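Local coordinates for Rev protein (Borrelia burgdorferi, PDB 5EQZ) that is of unknown molecular function, a plasmid-encoded Borrelia protein of the Rev family, probably a lipoprotein, built as an elongated bundle of helices, at residues M20-A25 against K36-K41; L24-D29 against Q69-A74; A77-A82 against E132-V137; R99-E104 against D124-N129. All coordinates share one frame; numbering follows the deposited sequence.

How the contacts relate
Contacts 3 and 4 are buried, contact 1 is partly buried and contact 2 lies at the surface. Contacts 2 and 3 both use helix 55-88, while contacts 3 and 4 share helix 122-142. Contacts 1 and 2 start from the same piece of chain, having Leu24 and Ala25 in common, and their centres are about 9 Å apart; those of contacts 1 and 4 are about 29 Å apart, on opposite sides of the chain's centre. Chemistry follows position: contacts 3 and 4 rest on van der Waals packing, mostly of apolar side chains, contact 1 pairs an aromatic ring with a water bridge, and contact 2 has a lysine gripping two loop carbonyls.

Contact 1: residues M20-A25 against K36-K41; sequences MEDVLA and KDYKDK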
loop_
_atom_site.group_PDB
_atom_site.type_symbol
_atom_site.label_atom_id
_atom_site.label_comp_id
_atom_site.label_asym_id
_atom_site.label_seq_id
_atom_site.Cartn_x
_atom_site.Cartn_y
_atom_site.Cartn_z
ATOM N N MET A 20 -12.367 -3.488 9.679
ATOM C CA MET A 20 -11.172 -4.134 10.211
ATOM C C MET A 20 -10.782 -5.348 9.354
ATOM O O MET A 20 -9.605 -5.543 9.028
ATOM C CB MET A 20 -11.399 -4.573 11.668
ATOM C CG MET A 20 -10.201 -5.377 12.236
ATOM S SD MET A 20 -8.683 -4.404 12.438
ATOM C CE MET A 20 -8.743 -3.954 14.127
ATOM N N GLU A 21 -11.764 -6.177 8.976
ATOM C CA GLU A 21 -11.447 -7.362 8.179
ATOM C C GLU A 21 -10.862 -6.971 6.824
ATOM O O GLU A 21 -9.928 -7.621 6.335
ATOM C CB GLU A 21 -12.680 -8.248 7.979
ATOM C CG GLU A 21 -13.317 -8.824 9.281
ATOM C CD GLU A 21 -12.375 -9.713 10.077
ATOM O OE1 GLU A 21 -11.287 -10.082 9.581
ATOM O OE2 GLU A 21 -12.699 -10.045 11.243
ATOM N N ASP A 22 -11.379 -5.895 6.225
ATOM C CA ASP A 22 -10.828 -5.400 4.961
ATOM C C ASP A 22 -9.409 -4.875 5.153
ATOM O O ASP A 22 -8.528 -5.148 4.328
ATOM C CB ASP A 22 -11.723 -4.302 4.379
ATOM C CG ASP A 22 -13.008 -4.835 3.770
ATOM O OD1 ASP A 22 -13.033 -5.979 3.283
ATOM O OD2 ASP A 22 -13.993 -4.072 3.742
ATOM N N VAL A 23 -9.169 -4.118 6.236
ATOM C CA VAL A 23 -7.839 -3.575 6.514
ATOM C C VAL A 23 -6.837 -4.698 6.746
ATOM O O VAL A 23 -5.693 -4.640 6.268
ATOM C CB VAL A 23 -7.903 -2.611 7.715
ATOM C CG1 VAL A 23 -6.509 -2.329 8.299
ATOM C CG2 VAL A 23 -8.589 -1.322 7.303
ATOM N N LEU A 24 -7.254 -5.757 7.441
ATOM C CA LEU A 24 -6.347 -6.867 7.709
ATOM C C LEU A 24 -5.974 -7.634 6.443
ATOM O O LEU A 24 -4.972 -8.355 6.457
ATOM C CB LEU A 24 -6.970 -7.825 8.730
ATOM C CG LEU A 24 -7.113 -7.277 10.152
ATOM C CD1 LEU A 24 -7.817 -8.308 11.033
ATOM C CD2 LEU A 24 -5.759 -6.879 10.738
ATOM N N ALA A 25 -6.745 -7.494 5.367
ATOM C CA ALA A 25 -6.448 -8.140 4.084
ATOM C C ALA A 25 -5.546 -7.308 3.181
ATOM O O ALA A 25 -5.153 -7.796 2.103
ATOM C CB ALA A 25 -7.744 -8.455 3.330
ATOM N N LYS A 36 -5.895 4.520 0.660
ATOM C CA LYS A 36 -6.521 5.809 0.927
ATOM C C LYS A 36 -8.010 5.655 1.165
ATOM O O LYS A 36 -8.579 6.378 1.994
ATOM C CB LYS A 36 -6.269 6.793 -0.215
ATOM C CG LYS A 36 -6.581 8.234 0.180
ATOM C CD LYS A 36 -6.724 9.157 -1.022
ATOM C CE LYS A 36 -7.376 10.475 -0.625
ATOM N NZ LYS A 36 -8.850 10.441 -0.805
ATOM N N ASP A 37 -8.652 4.709 0.478
ATOM C CA ASP A 37 -10.079 4.496 0.682
ATOM C C ASP A 37 -10.360 4.012 2.100
ATOM O O ASP A 37 -11.269 4.523 2.766
ATOM C CB ASP A 37 -10.625 3.506 -0.347
ATOM C CG ASP A 37 -12.078 3.144 -0.093
ATOM O OD1 ASP A 37 -12.899 4.078 0.053
ATOM O OD2 ASP A 37 -12.392 1.935 -0.039
ATOM N N TYR A 38 -9.582 3.039 2.590
ATOM C CA TYR A 38 -9.781 2.561 3.959
ATOM C C TYR A 38 -9.410 3.633 4.973
ATOM O O TYR A 38 -10.072 3.768 6.010
ATOM C CB TYR A 38 -8.971 1.295 4.219
ATOM C CG TYR A 38 -9.399 0.091 3.397
ATOM C CD1 TYR A 38 -8.561 -1.005 3.274
ATOM C CD2 TYR A 38 -10.631 0.048 2.748
ATOM C CE1 TYR A 38 -8.931 -2.111 2.525
ATOM C CE2 TYR A 38 -11.010 -1.060 1.989
ATOM C CZ TYR A 38 -10.144 -2.132 1.881
ATOM O OH TYR A 38 -10.485 -3.242 1.144
ATOM N N LYS A 39 -8.352 4.407 4.701
ATOM C CA LYS A 39 -7.996 5.492 5.613
ATOM C C LYS A 39 -9.131 6.493 5.722
ATOM O O LYS A 39 -9.448 6.959 6.821
ATOM C CB LYS A 39 -6.716 6.196 5.158
ATOM N N ASP A 40 -9.766 6.826 4.595
ATOM C CA ASP A 40 -10.866 7.786 4.630
ATOM C C ASP A 40 -12.051 7.236 5.412
ATOM O O ASP A 40 -12.665 7.957 6.214
ATOM C CB ASP A 40 -11.291 8.169 3.213
ATOM C CG ASP A 40 -10.288 9.086 2.523
ATOM O OD1 ASP A 40 -10.347 9.192 1.283
ATOM O OD2 ASP A 40 -9.442 9.696 3.212
ATOM N N LYS A 41 -12.387 5.961 5.197
ATOM C CA LYS A 41 -13.469 5.348 5.961
ATOM C C LYS A 41 -13.131 5.258 7.441
ATOM O O LYS A 41 -14.020 5.431 8.295
ATOM C CB LYS A 41 -13.790 3.962 5.398
ATOM C CG LYS A 41 -14.445 4.031 4.030
ATOM C CD LYS A 41 -14.541 2.670 3.396
ATOM C CE LYS A 41 -15.170 2.767 2.016
ATOM N NZ LYS A 41 -15.245 1.419 1.396
HETATM O O HOH W 1 -8.913 -5.345 1.632
#
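The ring of Tyr38 lies across the backbone and CB of Asp22, with the methyl CG2 of Val23 beside the root of the side chain. CE1 of Tyr38 comes within 3.6 Å of Asp22 O, and the phenol oxygen OH of Tyr38 reaches 3.6 Å from Asp22 CB. The two side chains cross at about a right angle, yet the carboxylate and ring planes are only 9° apart. Val23 runs past Tyr38 in the opposite sense, its CG2 4.0 Å from Tyr38 CD1; CG1 is anti to the backbone N (chi1 164°), which places CG2 beside that N, on the side of the tyrosine. The pair joins helix 10-24 to helix 32-48, two helices of the bundle linked by a short connection, with Tyr38 also touching Leu19, one turn before Val23 on helix 10-24. A water held at the edge of the Tyr38 ring, in its plane, completes the contact. It donates to Asp22 O at 2.7 Å and pairs with Tyr38 OH at 2.7 Å. The phenol is thereby tied to a carbonyl near the C-terminal end of helix 10-24, while Lys41 NZ stays 6.1 Å from Asp22 OD2, too far for a salt bridge.

Contact 2: residues L24-D29 against Q69-A74; sequences LALVND and QDKLAA
Lys71 reaches from helix 55-88 to the loop that follows helix 10-24, and its ammonium group takes two backbone carbonyls there. The loop joining helix 10-24 to helix 32-48 in the bundle is thus held against helix 55-88, at the surface of the protein. NZ of Lys71 donates to Leu26 O at 3.1 Å, almost head-on to the carbonyl, with a C=O...N angle of 160°, and to Leu24 O at 3.2 Å. The second bond has a different geometry: its C=O...N angle is 126° and the donor stands 47° above the carbonyl plane, off the lone pairs. Water 2 closes a small triangle, donating to Leu24 O and accepting from Lys71 NZ, so that Leu24 O has two donors and the ammonium three acceptors. The lysine chain gets there by a bend at chi2, which carries it past Leu26. Their side chains meet at a slant, with Leu26 CD1 4.0 Å from Lys71 CB; Leu26 itself is buried and also touches Phe35, Phe68 and Tyr38. Further along the loop, Asn28 lies beside Ala74 and gives its backbone oxygen to Lys75 NZ, a second lysine of the same helix. On the lysine arm itself, CD of Lys71 sits 3.5 Å from Leu26 O.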
loop_
_atom_site.group_PDB
_atom_site.type_symbol
_atom_site.label_atom_id
_atom_site.label_comp_id
_atom_site.label_asym_id
_atom_site.label_seq_id
_atom_site.Cartn_x
_atom_site.Cartn_y
_atom_site.Cartn_z
ATOM N N LEU A 24 -7.254 -5.757 7.441
ATOM C CA LEU A 24 -6.347 -6.867 7.709
ATOM C C LEU A 24 -5.974 -7.634 6.443
ATOM O O LEU A 24 -4.972 -8.355 6.457
ATOM C CB LEU A 24 -6.970 -7.825 8.730
ATOM C CG LEU A 24 -7.113 -7.277 10.152
ATOM C CD1 LEU A 24 -7.817 -8.308 11.033
ATOM C CD2 LEU A 24 -5.759 -6.879 10.738
ATOM N N ALA A 25 -6.745 -7.494 5.367
ATOM C CA ALA A 25 -6.448 -8.140 4.084
ATOM C C ALA A 25 -5.546 -7.308 3.181
ATOM O O ALA A 25 -5.153 -7.796 2.103
ATOM C CB ALA A 25 -7.744 -8.455 3.330
ATOM N N LEU A 26 -5.227 -6.079 3.578
ATOM C CA LEU A 26 -4.254 -5.274 2.849
ATOM C C LEU A 26 -2.918 -6.006 2.798
ATOM O O LEU A 26 -2.482 -6.614 3.784
ATOM C CB LEU A 26 -4.081 -3.915 3.531
ATOM C CG LEU A 26 -5.193 -2.880 3.361
ATOM C CD1 LEU A 26 -4.998 -1.712 4.346
ATOM C CD2 LEU A 26 -5.285 -2.377 1.934
ATOM N N VAL A 27 -2.261 -5.957 1.636
ATOM C CA VAL A 27 -0.938 -6.528 1.465
ATOM C C VAL A 27 -0.085 -5.532 0.693
ATOM O O VAL A 27 -0.555 -4.470 0.278
ATOM C CB VAL A 27 -0.990 -7.896 0.755
ATOM C CG1 VAL A 27 -1.551 -8.946 1.709
ATOM C CG2 VAL A 27 -1.853 -7.819 -0.503
ATOM N N ASN A 28 1.200 -5.863 0.510
ATOM C CA ASN A 28 2.115 -4.886 -0.074
ATOM C C ASN A 28 1.889 -4.673 -1.572
ATOM O O ASN A 28 2.406 -3.697 -2.121
ATOM C CB ASN A 28 3.571 -5.292 0.179
ATOM C CG ASN A 28 3.981 -5.114 1.623
ATOM O OD1 ASN A 28 3.389 -4.320 2.355
ATOM N ND2 ASN A 28 5.005 -5.854 2.044
ATOM N N ASP A 29 1.152 -5.543 -2.256
ATOM C CA ASP A 29 0.788 -5.226 -3.632
ATOM C C ASP A 29 -0.650 -4.721 -3.757
ATOM O O ASP A 29 -1.139 -4.539 -4.870
ATOM C CB ASP A 29 1.074 -6.411 -4.580
ATOM C CG ASP A 29 0.119 -7.593 -4.413
ATOM O OD1 ASP A 29 -0.647 -7.682 -3.438
ATOM O OD2 ASP A 29 0.140 -8.460 -5.304
ATOM N N GLN A 69 -2.381 1.557 10.376
ATOM C CA GLN A 69 -1.055 2.162 10.363
ATOM C C GLN A 69 0.034 1.112 10.175
ATOM O O GLN A 69 1.056 1.382 9.529
ATOM C CB GLN A 69 -0.840 2.965 11.647
ATOM C CG GLN A 69 -1.631 4.280 11.683
ATOM C CD GLN A 69 -1.282 5.232 10.530
ATOM O OE1 GLN A 69 -0.113 5.387 10.156
ATOM N NE2 GLN A 69 -2.305 5.871 9.964
ATOM N N ASP A 70 -0.169 -0.099 10.694
ATOM C CA ASP A 70 0.847 -1.130 10.510
ATOM C C ASP A 70 0.853 -1.656 9.080
ATOM O O ASP A 70 1.924 -1.942 8.523
ATOM C CB ASP A 70 0.626 -2.265 11.497
ATOM C CG ASP A 70 0.887 -1.845 12.931
ATOM O OD1 ASP A 70 1.605 -0.842 13.169
ATOM O OD2 ASP A 70 0.371 -2.530 13.826
ATOM N N LYS A 71 -0.326 -1.793 8.470
ATOM C CA LYS A 71 -0.384 -2.140 7.049
ATOM C C LYS A 71 0.226 -1.035 6.196
ATOM O O LYS A 71 0.931 -1.315 5.216
ATOM C CB LYS A 71 -1.826 -2.404 6.618
ATOM C CG LYS A 71 -2.416 -3.669 7.232
ATOM C CD LYS A 71 -1.681 -4.922 6.769
ATOM C CE LYS A 71 -2.120 -6.159 7.555
ATOM N NZ LYS A 71 -1.968 -7.398 6.753
ATOM N N LEU A 72 -0.015 0.229 6.555
ATOM C CA LEU A 72 0.587 1.321 5.790
ATOM C C LEU A 72 2.107 1.342 5.926
ATOM O O LEU A 72 2.822 1.532 4.930
ATOM C CB LEU A 72 -0.019 2.653 6.220
ATOM C CG LEU A 72 0.509 3.872 5.472
ATOM C CD1 LEU A 72 0.240 3.717 3.978
ATOM C CD2 LEU A 72 -0.181 5.123 6.033
ATOM N N ALA A 73 2.623 1.169 7.145
ATOM C CA ALA A 73 4.076 1.119 7.329
ATOM C C ALA A 73 4.711 0.011 6.491
ATOM O O ALA A 73 5.780 0.203 5.887
ATOM C CB ALA A 73 4.406 0.927 8.810
ATOM N N ALA A 74 4.075 -1.157 6.439
ATOM C CA ALA A 74 4.624 -2.243 5.629
ATOM C C ALA A 74 4.605 -1.897 4.145
ATOM O O ALA A 74 5.582 -2.164 3.429
ATOM C CB ALA A 74 3.846 -3.532 5.885
HETATM O O HOH W 2 -3.281 -9.121 8.568
#

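Contact 3: residues A77-A82 against E132-V137; sequences AALKAA and EQIDKV
Leu79 and Ile134 face each other across the contact, and their CA atoms, 6.4 Å apart, are the nearest such pair between the two segments. Leu79 has CG anti to its carbonyl carbon (chi1 -77°), and its two methyls go to different partners: CD2 meets Ile134 CG2 at 4.0 Å, whereas CD1 meets Val137 CG1 at 3.7 Å. Ile134 divides its branches in a similar way. Its CG2 also packs 3.6 Å from Leu79 O, and the longer CG1 arm, extended at chi2 (170°), delivers CD1 to Ala82 CB at 4.2 Å. These residues link helix 55-88 with helix 122-142, a nearly antiparallel pair in the helical bundle: the short segments run at 157° to each other with axes 9.9 Å apart. The side chains of Leu79 and Ile134 lie alongside each other, pointing opposite ways, while those of Leu79 and Val137 cross at about a right angle, so that a single methyl of the valine, CG1, meets the leucine. Outside the two segments Leu79 continues onto Ile138 and Leu141, and Ile134 onto Ile86. At the margin Asp135 forms a salt bridge with Lys83.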
loop_
_atom_site.group_PDB
_atom_site.type_symbol
_atom_site.label_atom_id
_atom_site.label_comp_id
_atom_site.label_asym_id
_atom_site.label_seq_id
_atom_site.Cartn_x
_atom_site.Cartn_y
_atom_site.Cartn_z
ATOM N N ALA A 77 7.308 0.750 3.352
ATOM C CA ALA A 77 8.660 0.196 3.411
ATOM C C ALA A 77 8.928 -0.697 2.206
ATOM O O ALA A 77 10.030 -0.676 1.630
ATOM C CB ALA A 77 8.860 -0.580 4.711
ATOM N N ALA A 78 7.928 -1.484 1.808
ATOM C CA ALA A 78 8.076 -2.351 0.646
ATOM C C ALA A 78 8.304 -1.529 -0.613
ATOM O O ALA A 78 9.130 -1.896 -1.461
ATOM C CB ALA A 78 6.841 -3.245 0.497
ATOM N N LEU A 79 7.597 -0.399 -0.742
ATOM C CA LEU A 79 7.774 0.453 -1.921
ATOM C C LEU A 79 9.191 1.018 -1.989
ATOM O O LEU A 79 9.870 0.909 -3.022
ATOM C CB LEU A 79 6.742 1.580 -1.908
ATOM C CG LEU A 79 5.323 1.194 -2.310
ATOM C CD1 LEU A 79 4.302 2.230 -1.819
ATOM C CD2 LEU A 79 5.271 1.046 -3.831
ATOM N N LYS A 80 9.664 1.612 -0.890
ATOM C CA LYS A 80 11.010 2.179 -0.867
ATOM C C LYS A 80 12.074 1.099 -1.064
ATOM O O LYS A 80 13.111 1.349 -1.700
ATOM C CB LYS A 80 11.225 2.939 0.443
ATOM C CG LYS A 80 10.285 4.115 0.618
ATOM C CD LYS A 80 10.352 4.701 2.043
ATOM C CE LYS A 80 9.274 5.757 2.265
ATOM N NZ LYS A 80 9.155 6.212 3.701
ATOM N N ALA A 81 11.820 -0.116 -0.560
ATOM C CA ALA A 81 12.755 -1.221 -0.766
ATOM C C ALA A 81 12.827 -1.612 -2.243
ATOM O O ALA A 81 13.919 -1.763 -2.815
ATOM C CB ALA A 81 12.338 -2.413 0.097
ATOM N N ALA A 82 11.666 -1.777 -2.881
ATOM C CA ALA A 82 11.654 -2.083 -4.312
ATOM C C ALA A 82 12.330 -0.975 -5.116
ATOM O O ALA A 82 13.081 -1.250 -6.069
ATOM C CB ALA A 82 10.213 -2.301 -4.789
ATOM N N GLU A 132 9.375 5.956 -11.297
ATOM C CA GLU A 132 8.415 7.053 -11.383
ATOM C C GLU A 132 7.049 6.620 -10.859
ATOM O O GLU A 132 6.381 7.383 -10.143
ATOM C CB GLU A 132 8.322 7.570 -12.824
ATOM N N GLN A 133 6.638 5.384 -11.161
ATOM C CA GLN A 133 5.369 4.882 -10.640
ATOM C C GLN A 133 5.428 4.650 -9.135
ATOM O O GLN A 133 4.478 4.980 -8.413
ATOM C CB GLN A 133 4.979 3.593 -11.353
ATOM C CG GLN A 133 4.548 3.782 -12.777
ATOM C CD GLN A 133 3.785 2.580 -13.279
ATOM O OE1 GLN A 133 2.733 2.244 -12.748
ATOM N NE2 GLN A 133 4.329 1.899 -14.280
ATOM N N ILE A 134 6.529 4.075 -8.644
ATOM C CA ILE A 134 6.662 3.833 -7.209
ATOM C C ILE A 134 6.646 5.150 -6.444
ATOM O O ILE A 134 6.046 5.255 -5.362
ATOM C CB ILE A 134 7.938 3.017 -6.932
ATOM C CG1 ILE A 134 7.759 1.573 -7.408
ATOM C CG2 ILE A 134 8.329 3.061 -5.452
ATOM C CD1 ILE A 134 9.049 0.762 -7.394
ATOM N N ASP A 135 7.285 6.182 -7.003
ATOM C CA ASP A 135 7.307 7.490 -6.362
ATOM C C ASP A 135 5.914 8.084 -6.265
ATOM O O ASP A 135 5.570 8.708 -5.254
ATOM C CB ASP A 135 8.217 8.450 -7.130
ATOM C CG ASP A 135 9.679 8.257 -6.809
ATOM O OD1 ASP A 135 9.975 7.603 -5.789
ATOM O OD2 ASP A 135 10.532 8.787 -7.567
ATOM N N LYS A 136 5.104 7.932 -7.322
ATOM C CA LYS A 136 3.749 8.478 -7.271
ATOM C C LYS A 136 2.909 7.764 -6.213
ATOM O O LYS A 136 2.118 8.409 -5.508
ATOM C CB LYS A 136 3.085 8.398 -8.650
ATOM N N VAL A 137 3.082 6.443 -6.062
ATOM C CA VAL A 137 2.349 5.728 -5.015
ATOM C C VAL A 137 2.798 6.191 -3.636
ATOM O O VAL A 137 1.972 6.396 -2.735
ATOM C CB VAL A 137 2.500 4.201 -5.153
ATOM C CG1 VAL A 137 1.674 3.499 -4.066
ATOM C CG2 VAL A 137 2.077 3.721 -6.543
#

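Contact 4: residues R99-E104 against D124-N129; sequences RKIWSE and DKMSKN
Met126 and Ser127 of helix 122-142 receive the branched side chain of Ile101, with Trp102 closing one flank. Taken in order along 124-129, the first residue to make a substantial contact is Met126. Its CB lies 4.1 Å from Ile101 CG2, and its carbonyl oxygen is also close, with Ile101 CG2 3.9 Å from Met126 O. From there the thioether runs out extended at chi2 and bends at chi3 (78°), a turn that brings the terminal methyl CE to 4.1 Å from Trp102 CB. It is therefore the root of the tryptophan that is touched: the indole, with CG anti to the backbone N (chi1 172°), swings away from the helix opposite.

Ser127 follows, its CA being the closest to that of Ile101, at 6.4 Å. The far end of the isoleucine, CD1, packs 4.0 Å from Ser127 N and 4.2 Å from Ser127 CB. Beyond it, Asn129 touches Pro113 in a loop, and its OD1 is weakly hydrogen-bonded to Gln133 NE2 on its own helix. The two segments are nearly parallel, 13° between their directions, with axes 9.7 Å apart. They belong to helix 95-107 and helix 122-142, which pack side by side in the bundle, and Ile86 of helix 55-88 touches both Ile101 and Ser127, so three helices meet here.

Every contact across the pair is van der Waals. The one salt bridge, Lys100 NZ to Glu104 OE1, stays within 99-104. With methyl and methylene groups doing most of the touching, cohesion between these two segments rests on shape and on burial of apolar surface.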
loop_
_atom_site.group_PDB
_atom_site.type_symbol
_atom_site.label_atom_id
_atom_site.label_comp_id
_atom_site.label_asym_id
_atom_site.label_seq_id
_atom_site.Cartn_x
_atom_site.Cartn_y
_atom_site.Cartn_z
ATOM N N ARG A 99 14.050 -8.713 -16.075
ATOM C CA ARG A 99 13.050 -9.484 -15.338
ATOM C C ARG A 99 13.045 -9.112 -13.862
ATOM O O ARG A 99 11.983 -9.101 -13.222
ATOM C CB ARG A 99 13.283 -10.985 -15.504
ATOM C CG ARG A 99 13.189 -11.461 -16.944
ATOM C CD ARG A 99 13.176 -12.982 -17.068
ATOM N NE ARG A 99 14.516 -13.558 -17.077
ATOM C CZ ARG A 99 15.127 -13.971 -18.184
ATOM N NH1 ARG A 99 14.522 -13.865 -19.361
ATOM N NH2 ARG A 99 16.346 -14.485 -18.123
ATOM N N LYS A 100 14.217 -8.765 -13.319
ATOM C CA LYS A 100 14.302 -8.340 -11.923
ATOM C C LYS A 100 13.556 -7.026 -11.694
ATOM O O LYS A 100 12.795 -6.900 -10.730
ATOM C CB LYS A 100 15.767 -8.201 -11.514
ATOM C CG LYS A 100 15.994 -8.049 -10.017
ATOM C CD LYS A 100 15.308 -9.139 -9.240
ATOM C CE LYS A 100 15.772 -9.143 -7.799
ATOM N NZ LYS A 100 14.922 -10.045 -6.975
ATOM N N ILE A 101 13.744 -6.036 -12.576
ATOM C CA ILE A 101 12.999 -4.779 -12.467
ATOM C C ILE A 101 11.504 -5.055 -12.523
ATOM O O ILE A 101 10.720 -4.545 -11.710
ATOM C CB ILE A 101 13.415 -3.801 -13.583
ATOM C CG1 ILE A 101 14.893 -3.440 -13.466
ATOM C CG2 ILE A 101 12.524 -2.537 -13.543
ATOM C CD1 ILE A 101 15.447 -2.740 -14.692
ATOM N N TRP A 102 11.091 -5.866 -13.494
ATOM C CA TRP A 102 9.684 -6.207 -13.653
ATOM C C TRP A 102 9.125 -6.867 -12.392
ATOM O O TRP A 102 8.050 -6.493 -11.902
ATOM C CB TRP A 102 9.529 -7.116 -14.870
ATOM C CG TRP A 102 8.177 -7.681 -15.017
ATOM C CD1 TRP A 102 7.088 -7.080 -15.586
ATOM C CD2 TRP A 102 7.748 -8.975 -14.587
ATOM N NE1 TRP A 102 6.005 -7.928 -15.537
ATOM C CE2 TRP A 102 6.384 -9.097 -14.929
ATOM C CE3 TRP A 102 8.384 -10.045 -13.942
ATOM C CZ2 TRP A 102 5.645 -10.249 -14.643
ATOM C CZ3 TRP A 102 7.651 -11.182 -13.663
ATOM C CH2 TRP A 102 6.298 -11.278 -14.013
ATOM N N SER A 103 9.849 -7.843 -11.843
ATOM C CA SER A 103 9.310 -8.603 -10.718
ATOM C C SER A 103 9.316 -7.781 -9.432
ATOM O O SER A 103 8.401 -7.912 -8.607
ATOM C CB SER A 103 10.094 -9.897 -10.527
ATOM O OG SER A 103 11.359 -9.635 -9.959
ATOM N N GLU A 104 10.336 -6.934 -9.237
ATOM C CA GLU A 104 10.371 -6.073 -8.051
ATOM C C GLU A 104 9.210 -5.091 -8.060
ATOM O O GLU A 104 8.585 -4.828 -7.018
ATOM C CB GLU A 104 11.698 -5.315 -7.991
ATOM C CG GLU A 104 12.902 -6.154 -7.605
ATOM C CD GLU A 104 12.882 -6.595 -6.160
ATOM O OE1 GLU A 104 13.258 -7.751 -5.892
ATOM O OE2 GLU A 104 12.483 -5.793 -5.286
ATOM N N ASP A 124 17.482 0.703 -18.451
ATOM C CA ASP A 124 17.390 2.004 -17.794
ATOM C C ASP A 124 16.023 2.628 -18.003
ATOM O O ASP A 124 15.561 3.399 -17.160
ATOM C CB ASP A 124 18.465 2.960 -18.311
ATOM C CG ASP A 124 19.831 2.717 -17.686
ATOM O OD1 ASP A 124 19.939 2.757 -16.441
ATOM O OD2 ASP A 124 20.803 2.515 -18.443
ATOM N N LYS A 125 15.371 2.323 -19.124
ATOM C CA LYS A 125 14.041 2.860 -19.369
ATOM C C LYS A 125 12.994 2.161 -18.506
ATOM O O LYS A 125 12.104 2.817 -17.949
ATOM C CB LYS A 125 13.708 2.738 -20.848
ATOM C CG LYS A 125 12.245 2.687 -21.178
ATOM C CD LYS A 125 12.061 2.825 -22.686
ATOM C CE LYS A 125 10.643 3.212 -23.039
ATOM N NZ LYS A 125 10.475 4.690 -23.050
ATOM N N MET A 126 13.071 0.832 -18.397
ATOM C CA MET A 126 12.212 0.133 -17.447
ATOM C C MET A 126 12.459 0.617 -16.022
ATOM O O MET A 126 11.512 0.839 -15.261
ATOM C CB MET A 126 12.428 -1.375 -17.521
ATOM C CG MET A 126 11.827 -2.065 -18.723
ATOM S SD MET A 126 12.368 -3.784 -18.617
ATOM C CE MET A 126 11.255 -4.388 -17.375
ATOM N N SER A 127 13.726 0.774 -15.644
ATOM C CA SER A 127 14.054 1.282 -14.318
ATOM C C SER A 127 13.380 2.629 -14.068
ATOM O O SER A 127 12.692 2.818 -13.051
ATOM C CB SER A 127 15.569 1.399 -14.179
ATOM O OG SER A 127 15.931 1.550 -12.824
ATOM N N LYS A 128 13.538 3.565 -15.008
ATOM C CA LYS A 128 12.964 4.900 -14.848
ATOM C C LYS A 128 11.447 4.841 -14.696
ATOM O O LYS A 128 10.878 5.515 -13.827
ATOM C CB LYS A 128 13.354 5.786 -16.039
ATOM N N ASN A 129 10.776 4.037 -15.525
ATOM C CA ASN A 129 9.327 3.919 -15.435
ATOM C C ASN A 129 8.918 3.378 -14.068
ATOM O O ASN A 129 8.034 3.935 -13.406
ATOM C CB ASN A 129 8.811 3.020 -16.565
ATOM C CG ASN A 129 7.290 2.917 -16.595
ATOM O OD1 ASN A 129 6.587 3.674 -15.927
ATOM N ND2 ASN A 129 6.780 1.967 -17.364
#